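Local coordinates for acyl-coenzyme A oxidase acox-1.1 (Caenorhabditis elegans, PDB 5K3H), which catalyses the FAD-dependent, oxygen-consuming desaturation of acyl-CoA to (2E)-enoyl-CoA, the first step of peroxisomal beta-oxidation, releasing hydrogen peroxide, at residues A32-G37 against A353-G358; F347-Y352 against S564-L569; T395-E400 against H538-I543; E545-R550 against H568-Y573. All blocks are in the same frame, centred on the assembly; numbering follows the deposited sequence.

In the fold
All four contacts are helix-to-helix and lie in the helical part of the chain, with centres 7 to 16 Å apart. Helix 338-367 serves both contact 1, where it meets helix 27-35, and contact 2, where it meets helix 557-577. Helix 520-553 serves contact 3, against helix 382-408, and contact 4, against helix 557-577. Contacts 2 and 4 are the nearest pair, sharing H568 and L569. Along the chain, contact 3 is nested inside the loop that contact 2 closes, whereas contact 1 closes before contacts 3 and 4 open. Side chains such as F356, F547 and R350 bridge neighbouring contacts, tying N-terminal, C-alpha1 and C-terminal helices into one bundle, whose 395-400 segment includes the ATP-binding H396.

Contact 1. Residues A32-G37 against A353-G358; sequences AQIYGG and AFQFAG
Q355 reaches from helix 338-367 to the end of helix 27-35 and donates through NE2 to the backbone O of I34, 2.9 Å away. The N-H...O angle of 178° makes the bond nearly straight, and the acceptor lies in the amide plane of Q355, although NE2 stands above the carbonyl plane of I34. With CG anti to the backbone N (chi1 -177°) and a bend at chi2, the Q355 chain brings NE2 to this carbonyl. I34 CG2 lies 3.9 Å from Q355 NE2 and also covers one face of the Y35 ring. The ring edge of F356 meets Q33 O at 4.3 Å from CE1. Since Q355 OE1 bonds T300 OG1, the amide is held at both ends. A leucine here would probably leave the I34 carbonyl without this donor and T300 without its amide partner. The bond sits at a helix C-terminus closed by a Schellman motif, with G36 at positive phi: a side-chain amide meets a carbonyl of the last turn.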
loop_
_atom_site.group_PDB
_atom_site.type_symbol
_atom_site.label_atom_id
_atom_site.label_comp_id
_atom_site.label_asym_id
_atom_site.label_seq_id
_atom_site.Cartn_x
_atom_site.Cartn_y
_atom_site.Cartn_z
ATOM N N ALA B 32 -15.023 -12.561 -24.200
ATOM C CA ALA B 32 -16.261 -11.940 -24.683
ATOM C C ALA B 32 -17.231 -11.664 -23.536
ATOM O O ALA B 32 -17.927 -10.632 -23.521
ATOM C CB ALA B 32 -16.916 -12.828 -25.734
ATOM N N GLN B 33 -17.293 -12.574 -22.561
ATOM C CA GLN B 33 -18.075 -12.313 -21.353
ATOM C C GLN B 33 -17.568 -11.075 -20.602
ATOM O O GLN B 33 -18.357 -10.200 -20.225
ATOM C CB GLN B 33 -18.041 -13.555 -20.466
ATOM C CG GLN B 33 -19.154 -13.652 -19.480
ATOM C CD GLN B 33 -20.529 -13.489 -20.077
ATOM O OE1 GLN B 33 -21.291 -12.645 -19.637
ATOM N NE2 GLN B 33 -20.860 -14.302 -21.067
ATOM N N ILE B 34 -16.246 -10.962 -20.418
ATOM C CA ILE B 34 -15.658 -9.855 -19.657
ATOM C C ILE B 34 -15.908 -8.520 -20.346
ATOM O O ILE B 34 -16.181 -7.510 -19.689
ATOM C CB ILE B 34 -14.144 -10.084 -19.437
ATOM C CG1 ILE B 34 -13.867 -11.245 -18.475
ATOM C CG2 ILE B 34 -13.447 -8.807 -18.954
ATOM C CD1 ILE B 34 -12.429 -11.662 -18.464
ATOM N N TYR B 35 -15.754 -8.462 -21.664
ATOM C CA TYR B 35 -15.761 -7.170 -22.349
ATOM C C TYR B 35 -17.088 -6.874 -23.040
ATOM O O TYR B 35 -17.184 -5.890 -23.785
ATOM C CB TYR B 35 -14.591 -7.100 -23.349
ATOM C CG TYR B 35 -13.237 -7.071 -22.671
ATOM C CD1 TYR B 35 -12.861 -5.985 -21.878
ATOM C CD2 TYR B 35 -12.351 -8.150 -22.788
ATOM C CE1 TYR B 35 -11.629 -5.951 -21.228
ATOM C CE2 TYR B 35 -11.097 -8.121 -22.146
ATOM C CZ TYR B 35 -10.758 -7.014 -21.364
ATOM O OH TYR B 35 -9.549 -6.966 -20.731
ATOM N N GLY B 36 -18.115 -7.688 -22.798
ATOM C CA GLY B 36 -19.443 -7.388 -23.300
ATOM C C GLY B 36 -19.732 -7.772 -24.733
ATOM O O GLY B 36 -20.485 -7.069 -25.414
ATOM N N GLY B 37 -19.166 -8.858 -25.222
ATOM C CA GLY B 37 -19.521 -9.389 -26.527
ATOM C C GLY B 37 -18.318 -9.920 -27.276
ATOM O O GLY B 37 -17.183 -9.492 -27.072
ATOM N N ALA B 353 -16.173 -9.696 -10.132
ATOM C CA ALA B 353 -17.326 -9.107 -9.456
ATOM C C ALA B 353 -17.428 -7.617 -9.736
ATOM O O ALA B 353 -18.527 -7.098 -9.948
ATOM C CB ALA B 353 -17.252 -9.361 -7.947
ATOM N N PHE B 354 -16.298 -6.908 -9.744
ATOM C CA PHE B 354 -16.338 -5.474 -10.019
ATOM C C PHE B 354 -16.715 -5.205 -11.468
ATOM O O PHE B 354 -17.496 -4.298 -11.748
ATOM C CB PHE B 354 -14.983 -4.835 -9.714
ATOM C CG PHE B 354 -14.560 -4.934 -8.276
ATOM C CD1 PHE B 354 -15.482 -5.198 -7.269
ATOM C CD2 PHE B 354 -13.220 -4.814 -7.933
ATOM C CE1 PHE B 354 -15.068 -5.309 -5.940
ATOM C CE2 PHE B 354 -12.815 -4.920 -6.616
ATOM C CZ PHE B 354 -13.739 -5.157 -5.620
ATOM N N GLN B 355 -16.169 -5.985 -12.405
ATOM C CA GLN B 355 -16.492 -5.802 -13.815
ATOM C C GLN B 355 -17.979 -6.001 -14.059
ATOM O O GLN B 355 -18.598 -5.266 -14.826
ATOM C CB GLN B 355 -15.660 -6.782 -14.662
ATOM C CG GLN B 355 -15.845 -6.653 -16.182
ATOM C CD GLN B 355 -15.105 -5.429 -16.773
ATOM O OE1 GLN B 355 -14.632 -4.550 -16.034
ATOM N NE2 GLN B 355 -14.998 -5.381 -18.107
ATOM N N PHE B 356 -18.573 -6.993 -13.407
ATOM C CA PHE B 356 -19.997 -7.245 -13.585
ATOM C C PHE B 356 -20.853 -6.189 -12.895
ATOM O O PHE B 356 -21.926 -5.852 -13.405
ATOM C CB PHE B 356 -20.328 -8.656 -13.098
ATOM C CG PHE B 356 -19.632 -9.732 -13.881
ATOM C CD1 PHE B 356 -19.276 -9.514 -15.215
ATOM C CD2 PHE B 356 -19.323 -10.955 -13.297
ATOM C CE1 PHE B 356 -18.606 -10.500 -15.954
ATOM C CE2 PHE B 356 -18.674 -11.940 -14.022
ATOM C CZ PHE B 356 -18.316 -11.723 -15.357
ATOM N N ALA B 357 -20.411 -5.656 -11.749
ATOM C CA ALA B 357 -21.143 -4.568 -11.093
ATOM C C ALA B 357 -21.094 -3.281 -11.919
ATOM O O ALA B 357 -22.104 -2.587 -12.068
ATOM C CB ALA B 357 -20.573 -4.318 -9.701
ATOM N N GLY B 358 -19.926 -2.944 -12.459
ATOM C CA GLY B 358 -19.859 -1.825 -13.372
ATOM C C GLY B 358 -20.815 -1.977 -14.540
ATOM O O GLY B 358 -21.449 -1.005 -14.968
#

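Contact 2. Residues F347-Y352 against S564-L569; sequences FIARAY and SDLLHL
Helices 347-352 and 564-569 cross at -111°, their axes 8.9 Å apart at closest approach, and A349 and L566 bring their CA atoms within 5.4 Å. The small side chain of A349 is consistent with so close an approach, and L566 fills the junction with its two methyl branches. L566 CD2 lies 3.7 Å from A349 CB, while L566 CD1 comes 3.5 Å from Y352 CD1, oblique to the ring. I348 CG2 flanks the same branch, 4.3 Å from L566 CD1. A chi1 of -83° sets Y352 CG beside its own backbone N, and from there the ring crosses the L566 side chain at about a right angle. The phenol end has its own anchor, Y352 OH bonding the backbone O of L614. An alanine in place of L566 would probably open a gap between the helices, depriving A349 and Y352 of their shared apolar partner. The contact joins C-alpha1 and C-terminal helices by steep apolar crossing, with a leucine seated over an alanine in the all-helical bundle of the acyl-CoA oxidase fold.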
loop_
_atom_site.group_PDB
_atom_site.type_symbol
_atom_site.label_atom_id
_atom_site.label_comp_id
_atom_site.label_asym_id
_atom_site.label_seq_id
_atom_site.Cartn_x
_atom_site.Cartn_y
_atom_site.Cartn_z
ATOM N N PHE B 347 -9.364 -12.564 -4.851
ATOM C CA PHE B 347 -9.273 -11.293 -5.554
ATOM C C PHE B 347 -9.447 -11.450 -7.052
ATOM O O PHE B 347 -9.817 -10.482 -7.729
ATOM C CB PHE B 347 -7.939 -10.633 -5.230
ATOM C CG PHE B 347 -7.773 -10.373 -3.762
ATOM C CD1 PHE B 347 -8.467 -9.349 -3.142
ATOM C CD2 PHE B 347 -6.976 -11.205 -2.980
ATOM C CE1 PHE B 347 -8.341 -9.143 -1.788
ATOM C CE2 PHE B 347 -6.846 -10.990 -1.606
ATOM C CZ PHE B 347 -7.525 -9.965 -1.020
ATOM N N ILE B 348 -9.212 -12.645 -7.586
ATOM C CA ILE B 348 -9.686 -12.907 -8.937
ATOM C C ILE B 348 -11.196 -12.773 -8.964
ATOM O O ILE B 348 -11.760 -12.085 -9.828
ATOM C CB ILE B 348 -9.239 -14.297 -9.422
ATOM C CG1 ILE B 348 -7.714 -14.423 -9.296
ATOM C CG2 ILE B 348 -9.746 -14.505 -10.860
ATOM C CD1 ILE B 348 -7.122 -15.804 -9.671
ATOM N N ALA B 349 -11.860 -13.351 -7.957
ATOM C CA ALA B 349 -13.313 -13.258 -7.844
ATOM C C ALA B 349 -13.763 -11.813 -7.793
ATOM O O ALA B 349 -14.682 -11.426 -8.516
ATOM C CB ALA B 349 -13.799 -14.012 -6.596
ATOM N N ARG B 350 -13.113 -10.992 -6.959
ATOM C CA ARG B 350 -13.473 -9.574 -6.855
ATOM C C ARG B 350 -13.298 -8.844 -8.183
ATOM O O ARG B 350 -14.042 -7.899 -8.463
ATOM C CB ARG B 350 -12.640 -8.861 -5.780
ATOM C CG ARG B 350 -12.972 -9.203 -4.372
ATOM C CD ARG B 350 -12.132 -8.427 -3.336
ATOM N NE ARG B 350 -12.651 -8.728 -2.007
ATOM C CZ ARG B 350 -12.213 -8.236 -0.847
ATOM N NH1 ARG B 350 -11.195 -7.377 -0.793
ATOM N NH2 ARG B 350 -12.811 -8.633 0.277
ATOM N N ALA B 351 -12.264 -9.180 -8.970
ATOM C CA ALA B 351 -12.068 -8.463 -10.239
ATOM C C ALA B 351 -13.238 -8.699 -11.195
ATOM O O ALA B 351 -13.793 -7.746 -11.752
ATOM C CB ALA B 351 -10.745 -8.859 -10.904
ATOM N N TYR B 352 -13.657 -9.961 -11.352
ATOM C CA TYR B 352 -14.865 -10.276 -12.110
ATOM C C TYR B 352 -16.088 -9.645 -11.462
ATOM O O TYR B 352 -16.960 -9.100 -12.154
ATOM C CB TYR B 352 -15.052 -11.797 -12.216
ATOM C CG TYR B 352 -14.251 -12.459 -13.332
ATOM C CD1 TYR B 352 -12.917 -12.825 -13.133
ATOM C CD2 TYR B 352 -14.826 -12.731 -14.571
ATOM C CE1 TYR B 352 -12.180 -13.428 -14.140
ATOM C CE2 TYR B 352 -14.107 -13.335 -15.561
ATOM C CZ TYR B 352 -12.775 -13.684 -15.355
ATOM O OH TYR B 352 -12.030 -14.289 -16.356
ATOM N N SER B 564 -19.462 -19.664 -11.794
ATOM C CA SER B 564 -20.182 -20.118 -10.619
ATOM C C SER B 564 -19.217 -20.585 -9.545
ATOM O O SER B 564 -19.449 -20.343 -8.355
ATOM C CB SER B 564 -21.152 -21.228 -11.011
ATOM O OG SER B 564 -21.714 -21.868 -9.878
ATOM N N ASP B 565 -18.133 -21.263 -9.941
ATOM C CA ASP B 565 -17.081 -21.590 -8.981
ATOM C C ASP B 565 -16.494 -20.327 -8.382
ATOM O O ASP B 565 -16.266 -20.254 -7.173
ATOM C CB ASP B 565 -15.955 -22.391 -9.633
ATOM C CG ASP B 565 -16.390 -23.759 -10.062
ATOM O OD1 ASP B 565 -17.476 -24.197 -9.627
ATOM O OD2 ASP B 565 -15.611 -24.418 -10.796
ATOM N N LEU B 566 -16.200 -19.335 -9.232
ATOM C CA LEU B 566 -15.690 -18.056 -8.741
ATOM C C LEU B 566 -16.672 -17.427 -7.780
ATOM O O LEU B 566 -16.278 -16.954 -6.705
ATOM C CB LEU B 566 -15.446 -17.073 -9.896
ATOM C CG LEU B 566 -14.024 -16.703 -10.288
ATOM C CD1 LEU B 566 -13.970 -15.380 -11.027
ATOM C CD2 LEU B 566 -13.158 -16.671 -9.069
ATOM N N LEU B 567 -17.965 -17.440 -8.146
ATOM C CA LEU B 567 -18.991 -16.804 -7.323
ATOM C C LEU B 567 -19.098 -17.462 -5.956
ATOM O O LEU B 567 -19.238 -16.771 -4.936
ATOM C CB LEU B 567 -20.342 -16.870 -8.026
ATOM C CG LEU B 567 -21.510 -16.447 -7.127
ATOM C CD1 LEU B 567 -21.499 -14.961 -6.735
ATOM C CD2 LEU B 567 -22.802 -16.841 -7.791
ATOM N N HIS B 568 -19.011 -18.798 -5.915
ATOM C CA HIS B 568 -19.094 -19.509 -4.643
ATOM C C HIS B 568 -17.901 -19.209 -3.763
ATOM O O HIS B 568 -18.040 -19.165 -2.536
ATOM C CB HIS B 568 -19.202 -21.016 -4.853
ATOM C CG HIS B 568 -20.596 -21.490 -5.063
ATOM N ND1 HIS B 568 -21.185 -21.551 -6.312
ATOM C CD2 HIS B 568 -21.551 -21.848 -4.173
ATOM C CE1 HIS B 568 -22.430 -21.970 -6.182
ATOM N NE2 HIS B 568 -22.678 -22.152 -4.894
ATOM N N LEU B 569 -16.716 -19.046 -4.360
ATOM C CA LEU B 569 -15.563 -18.569 -3.592
ATOM C C LEU B 569 -15.823 -17.178 -3.022
ATOM O O LEU B 569 -15.587 -16.919 -1.832
ATOM C CB LEU B 569 -14.320 -18.541 -4.479
ATOM C CG LEU B 569 -13.017 -18.025 -3.854
ATOM C CD1 LEU B 569 -12.600 -18.879 -2.639
ATOM C CD2 LEU B 569 -11.917 -17.981 -4.889
#

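Contact 3. Residues T395-E400 against H538-I543; sequences THQTGE and HTRLFI
Q397 points the end of its extended chain at one face of the R540 guanidinium, with NE2 3.4 Å from R540 NE. Both nitrogens are donors, so the approach is no hydrogen bond. The two planes stand 84° apart, and Q397 NE2 sits 3.3 Å above the guanidinium plane, displaced toward its rim, so the amide stands almost upright on the flat group. R540 CD also takes part, 3.7 Å from Q397 NE2. A bend about the CG-CD bond of R540 (chi3 75°) turns NE aside and presents a guanidinium face to the amide. R540 NH2 forms salt bridges with E574 and D577, which probably fix the plane against which Q397 rests. E400 OE1, 6.7 Å from R540 NH2, is too far for a salt bridge and pairs with R350. The contact borders the ATP site, to which H396 of this segment and the nearby R536 belong. In the surrounding bundle, Q397 also touches R350 and F354 of helix 338-367, while T539 and I543 of helix 520-553 pack against L390 of helix 382-408.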
loop_
_atom_site.group_PDB
_atom_site.type_symbol
_atom_site.label_atom_id
_atom_site.label_comp_id
_atom_site.label_asym_id
_atom_site.label_seq_id
_atom_site.Cartn_x
_atom_site.Cartn_y
_atom_site.Cartn_z
ATOM N N THR B 395 -12.498 0.909 -4.765
ATOM C CA THR B 395 -11.129 1.413 -4.738
ATOM C C THR B 395 -10.342 0.838 -3.572
ATOM O O THR B 395 -9.163 0.500 -3.716
ATOM C CB THR B 395 -11.139 2.933 -4.688
ATOM O OG1 THR B 395 -11.797 3.417 -5.870
ATOM C CG2 THR B 395 -9.704 3.483 -4.597
ATOM N N HIS B 396 -10.974 0.739 -2.407
ATOM C CA HIS B 396 -10.307 0.179 -1.236
ATOM C C HIS B 396 -10.035 -1.300 -1.422
ATOM O O HIS B 396 -8.914 -1.755 -1.193
ATOM C CB HIS B 396 -11.149 0.415 0.016
ATOM C CG HIS B 396 -10.668 -0.346 1.215
ATOM N ND1 HIS B 396 -9.631 0.096 2.010
ATOM C CD2 HIS B 396 -11.077 -1.525 1.746
ATOM C CE1 HIS B 396 -9.415 -0.782 2.973
ATOM N NE2 HIS B 396 -10.276 -1.775 2.833
ATOM N N GLN B 397 -11.041 -2.063 -1.868
ATOM C CA GLN B 397 -10.867 -3.500 -2.079
ATOM C C GLN B 397 -9.930 -3.811 -3.235
ATOM O O GLN B 397 -9.233 -4.841 -3.202
ATOM C CB GLN B 397 -12.212 -4.165 -2.328
ATOM C CG GLN B 397 -13.048 -4.212 -1.091
ATOM C CD GLN B 397 -14.225 -5.112 -1.230
ATOM O OE1 GLN B 397 -14.468 -5.688 -2.284
ATOM N NE2 GLN B 397 -15.018 -5.185 -0.180
ATOM N N THR B 398 -9.897 -2.955 -4.262
ATOM C CA THR B 398 -8.902 -3.118 -5.320
ATOM C C THR B 398 -7.498 -2.939 -4.760
ATOM O O THR B 398 -6.615 -3.761 -5.016
ATOM C CB THR B 398 -9.139 -2.119 -6.455
ATOM O OG1 THR B 398 -10.397 -2.387 -7.075
ATOM C CG2 THR B 398 -8.071 -2.258 -7.496
ATOM N N GLY B 399 -7.287 -1.879 -3.962
ATOM C CA GLY B 399 -5.984 -1.643 -3.337
ATOM C C GLY B 399 -5.540 -2.762 -2.408
ATOM O O GLY B 399 -4.371 -3.162 -2.414
ATOM N N GLU B 400 -6.464 -3.278 -1.592
ATOM C CA GLU B 400 -6.173 -4.448 -0.758
ATOM C C GLU B 400 -5.685 -5.629 -1.598
ATOM O O GLU B 400 -4.667 -6.255 -1.278
ATOM C CB GLU B 400 -7.429 -4.818 0.031
ATOM C CG GLU B 400 -7.371 -6.147 0.785
ATOM C CD GLU B 400 -8.741 -6.601 1.367
ATOM O OE1 GLU B 400 -9.719 -5.778 1.425
ATOM O OE2 GLU B 400 -8.829 -7.804 1.765
ATOM N N HIS B 538 -23.967 -2.539 2.554
ATOM C CA HIS B 538 -24.950 -2.374 1.495
ATOM C C HIS B 538 -24.283 -2.435 0.124
ATOM O O HIS B 538 -24.771 -3.119 -0.792
ATOM C CB HIS B 538 -25.673 -1.049 1.723
ATOM C CG HIS B 538 -26.555 -0.634 0.595
ATOM N ND1 HIS B 538 -27.854 -1.085 0.465
ATOM C CD2 HIS B 538 -26.345 0.234 -0.427
ATOM C CE1 HIS B 538 -28.396 -0.530 -0.605
ATOM N NE2 HIS B 538 -27.505 0.278 -1.159
ATOM N N THR B 539 -23.131 -1.763 -0.012
ATOM C CA THR B 539 -22.417 -1.738 -1.280
ATOM C C THR B 539 -21.889 -3.127 -1.635
ATOM O O THR B 539 -22.041 -3.576 -2.775
ATOM C CB THR B 539 -21.276 -0.713 -1.202
ATOM O OG1 THR B 539 -21.816 0.576 -0.874
ATOM C CG2 THR B 539 -20.538 -0.627 -2.529
ATOM N N ARG B 540 -21.310 -3.833 -0.653
ATOM C CA ARG B 540 -20.853 -5.203 -0.877
ATOM C C ARG B 540 -22.017 -6.131 -1.222
ATOM O O ARG B 540 -21.863 -7.052 -2.038
ATOM C CB ARG B 540 -20.073 -5.709 0.342
ATOM C CG ARG B 540 -18.793 -4.901 0.582
ATOM C CD ARG B 540 -18.081 -5.222 1.882
ATOM N NE ARG B 540 -17.364 -6.489 1.836
ATOM C CZ ARG B 540 -16.527 -6.906 2.780
ATOM N NH1 ARG B 540 -16.297 -6.159 3.841
ATOM N NH2 ARG B 540 -15.910 -8.065 2.669
ATOM N N LEU B 541 -23.179 -5.932 -0.597
ATOM C CA LEU B 541 -24.340 -6.745 -0.954
ATOM C C LEU B 541 -24.720 -6.562 -2.423
ATOM O O LEU B 541 -25.016 -7.540 -3.122
ATOM C CB LEU B 541 -25.518 -6.406 -0.042
ATOM C CG LEU B 541 -26.909 -6.789 -0.556
ATOM C CD1 LEU B 541 -27.068 -8.317 -0.625
ATOM C CD2 LEU B 541 -27.968 -6.155 0.338
ATOM N N PHE B 542 -24.716 -5.311 -2.908
ATOM C CA PHE B 542 -25.000 -5.047 -4.319
ATOM C C PHE B 542 -24.032 -5.785 -5.230
ATOM O O PHE B 542 -24.435 -6.362 -6.241
ATOM C CB PHE B 542 -24.925 -3.556 -4.633
ATOM C CG PHE B 542 -25.155 -3.259 -6.093
ATOM C CD1 PHE B 542 -26.443 -3.197 -6.605
ATOM C CD2 PHE B 542 -24.084 -3.106 -6.967
ATOM C CE1 PHE B 542 -26.656 -2.940 -7.941
ATOM C CE2 PHE B 542 -24.293 -2.852 -8.317
ATOM C CZ PHE B 542 -25.577 -2.765 -8.805
ATOM N N ILE B 543 -22.741 -5.746 -4.901
ATOM C CA ILE B 543 -21.736 -6.371 -5.754
ATOM C C ILE B 543 -21.981 -7.876 -5.870
ATOM O O ILE B 543 -21.945 -8.441 -6.968
ATOM C CB ILE B 543 -20.328 -6.052 -5.207
ATOM C CG1 ILE B 543 -20.030 -4.552 -5.338
ATOM C CG2 ILE B 543 -19.262 -6.876 -5.932
ATOM C CD1 ILE B 543 -18.898 -4.060 -4.465
#

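Contact 4. Residues E545-R550 against H568-Y573; sequences EAFARR and HLHVNY
Segments 545-550 and 568-573, both helical, come nearest at F547 and H570, whose CA atoms are 9.3 Å apart, a separation that only side chains span. They belong to helices 520-553 and 557-577, consecutive in the chain and joined by a short link, so the pair forms a helical hairpin within the C-terminal bundle of the oxidase. The meeting is aromatic: F547 CD2 and H570 CD2 approach to 4.0 Å. Ring centroids are 5.8 Å apart and the planes 55° apart, an oblique pair. The imidazole comes to the edge of the F547 ring, near its plane. Both residues hold CG anti to the backbone N (chi1 -163° for F547), which sends each ring out from its helix toward the other. F547 also rests on A353 of helix 338-367, so a third helix borders the junction. Within the segments, R549 NH2 forms a salt bridge with E545 OE1, and R549 NH1 has a second partner in E360. One turn of the other helix is braced by N572, whose ND2 donates to H568 O at 2.8 Å.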
loop_
_atom_site.group_PDB
_atom_site.type_symbol
_atom_site.label_atom_id
_atom_site.label_comp_id
_atom_site.label_asym_id
_atom_site.label_seq_id
_atom_site.Cartn_x
_atom_site.Cartn_y
_atom_site.Cartn_z
ATOM N N GLU B 545 -24.878 -9.421 -5.509
ATOM C CA GLU B 545 -26.098 -9.679 -6.280
ATOM C C GLU B 545 -25.871 -9.482 -7.779
ATOM O O GLU B 545 -26.438 -10.220 -8.599
ATOM C CB GLU B 545 -27.244 -8.782 -5.803
ATOM C CG GLU B 545 -27.752 -9.092 -4.406
ATOM C CD GLU B 545 -29.104 -8.454 -4.105
ATOM O OE1 GLU B 545 -30.124 -8.873 -4.694
ATOM O OE2 GLU B 545 -29.157 -7.534 -3.268
ATOM N N ALA B 546 -25.074 -8.476 -8.168
ATOM C CA ALA B 546 -24.791 -8.296 -9.590
ATOM C C ALA B 546 -23.964 -9.456 -10.140
ATOM O O ALA B 546 -24.221 -9.947 -11.246
ATOM C CB ALA B 546 -24.072 -6.969 -9.814
ATOM N N PHE B 547 -23.011 -9.950 -9.352
ATOM C CA PHE B 547 -22.246 -11.121 -9.761
ATOM C C PHE B 547 -23.163 -12.327 -9.938
ATOM O O PHE B 547 -23.079 -13.041 -10.947
ATOM C CB PHE B 547 -21.149 -11.390 -8.727
ATOM C CG PHE B 547 -20.046 -12.294 -9.208
ATOM C CD1 PHE B 547 -20.110 -12.920 -10.448
ATOM C CD2 PHE B 547 -18.983 -12.595 -8.372
ATOM C CE1 PHE B 547 -19.096 -13.775 -10.869
ATOM C CE2 PHE B 547 -17.969 -13.457 -8.790
ATOM C CZ PHE B 547 -18.026 -14.046 -10.027
ATOM N N ALA B 548 -24.028 -12.592 -8.948
ATOM C CA ALA B 548 -24.954 -13.720 -9.057
ATOM C C ALA B 548 -25.905 -13.550 -10.239
ATOM O O ALA B 548 -26.179 -14.508 -10.972
ATOM C CB ALA B 548 -25.745 -13.876 -7.757
ATOM N N ARG B 549 -26.400 -12.330 -10.450
ATOM C CA ARG B 549 -27.280 -12.054 -11.578
ATOM C C ARG B 549 -26.612 -12.426 -12.893
ATOM O O ARG B 549 -27.193 -13.138 -13.716
ATOM C CB ARG B 549 -27.656 -10.577 -11.571
ATOM C CG ARG B 549 -29.123 -10.236 -11.668
ATOM C CD ARG B 549 -29.327 -8.747 -11.371
ATOM N NE ARG B 549 -29.905 -8.522 -10.051
ATOM C CZ ARG B 549 -29.351 -7.802 -9.081
ATOM N NH1 ARG B 549 -28.182 -7.206 -9.258
ATOM N NH2 ARG B 549 -29.986 -7.674 -7.923
ATOM N N ARG B 550 -25.364 -11.988 -13.085
ATOM C CA ARG B 550 -24.658 -12.275 -14.333
ATOM C C ARG B 550 -24.514 -13.776 -14.565
ATOM O O ARG B 550 -24.769 -14.264 -15.679
ATOM C CB ARG B 550 -23.277 -11.611 -14.331
ATOM C CG ARG B 550 -22.375 -12.044 -15.483
ATOM C CD ARG B 550 -22.950 -11.629 -16.843
ATOM N NE ARG B 550 -22.876 -10.184 -16.972
ATOM C CZ ARG B 550 -21.960 -9.532 -17.677
ATOM N NH1 ARG B 550 -21.041 -10.195 -18.359
ATOM N NH2 ARG B 550 -21.966 -8.209 -17.698
ATOM N N HIS B 568 -19.011 -18.798 -5.915
ATOM C CA HIS B 568 -19.094 -19.509 -4.643
ATOM C C HIS B 568 -17.901 -19.209 -3.763
ATOM O O HIS B 568 -18.040 -19.165 -2.536
ATOM C CB HIS B 568 -19.202 -21.016 -4.853
ATOM C CG HIS B 568 -20.596 -21.490 -5.063
ATOM N ND1 HIS B 568 -21.185 -21.551 -6.312
ATOM C CD2 HIS B 568 -21.551 -21.848 -4.173
ATOM C CE1 HIS B 568 -22.430 -21.970 -6.182
ATOM N NE2 HIS B 568 -22.678 -22.152 -4.894
ATOM N N LEU B 569 -16.716 -19.046 -4.360
ATOM C CA LEU B 569 -15.563 -18.569 -3.592
ATOM C C LEU B 569 -15.823 -17.178 -3.022
ATOM O O LEU B 569 -15.587 -16.919 -1.832
ATOM C CB LEU B 569 -14.320 -18.541 -4.479
ATOM C CG LEU B 569 -13.017 -18.025 -3.854
ATOM C CD1 LEU B 569 -12.600 -18.879 -2.639
ATOM C CD2 LEU B 569 -11.917 -17.981 -4.889
ATOM N N HIS B 570 -16.340 -16.279 -3.867
ATOM C CA HIS B 570 -16.607 -14.904 -3.466
ATOM C C HIS B 570 -17.545 -14.847 -2.265
ATOM O O HIS B 570 -17.239 -14.201 -1.253
ATOM C CB HIS B 570 -17.181 -14.139 -4.669
ATOM C CG HIS B 570 -17.349 -12.661 -4.452
ATOM N ND1 HIS B 570 -16.292 -11.818 -4.187
ATOM C CD2 HIS B 570 -18.451 -11.874 -4.505
ATOM C CE1 HIS B 570 -16.738 -10.581 -4.056
ATOM N NE2 HIS B 570 -18.044 -10.587 -4.250
ATOM N N VAL B 571 -18.710 -15.493 -2.354
ATOM C CA VAL B 571 -19.677 -15.326 -1.271
ATOM C C VAL B 571 -19.150 -15.929 0.032
ATOM O O VAL B 571 -19.379 -15.375 1.111
ATOM C CB VAL B 571 -21.052 -15.905 -1.665
ATOM C CG1 VAL B 571 -21.658 -15.117 -2.816
ATOM C CG2 VAL B 571 -20.930 -17.393 -2.041
ATOM N N ASN B 572 -18.368 -17.011 -0.037
ATOM C CA ASN B 572 -17.811 -17.572 1.197
ATOM C C ASN B 572 -16.679 -16.722 1.764
ATOM O O ASN B 572 -16.585 -16.549 2.986
ATOM C CB ASN B 572 -17.338 -19.006 0.976
ATOM C CG ASN B 572 -18.482 -19.977 0.964
ATOM O OD1 ASN B 572 -19.068 -20.260 2.016
ATOM N ND2 ASN B 572 -18.793 -20.532 -0.210
ATOM N N TYR B 573 -15.789 -16.211 0.904
ATOM C CA TYR B 573 -14.731 -15.328 1.383
ATOM C C TYR B 573 -15.307 -14.044 1.968
ATOM O O TYR B 573 -14.916 -13.607 3.057
ATOM C CB TYR B 573 -13.780 -15.005 0.244
ATOM C CG TYR B 573 -12.587 -14.204 0.675
ATOM C CD1 TYR B 573 -11.449 -14.841 1.166
ATOM C CD2 TYR B 573 -12.595 -12.821 0.622
ATOM C CE1 TYR B 573 -10.344 -14.121 1.564
ATOM C CE2 TYR B 573 -11.489 -12.097 1.022
ATOM C CZ TYR B 573 -10.371 -12.759 1.484
ATOM O OH TYR B 573 -9.267 -12.054 1.883
#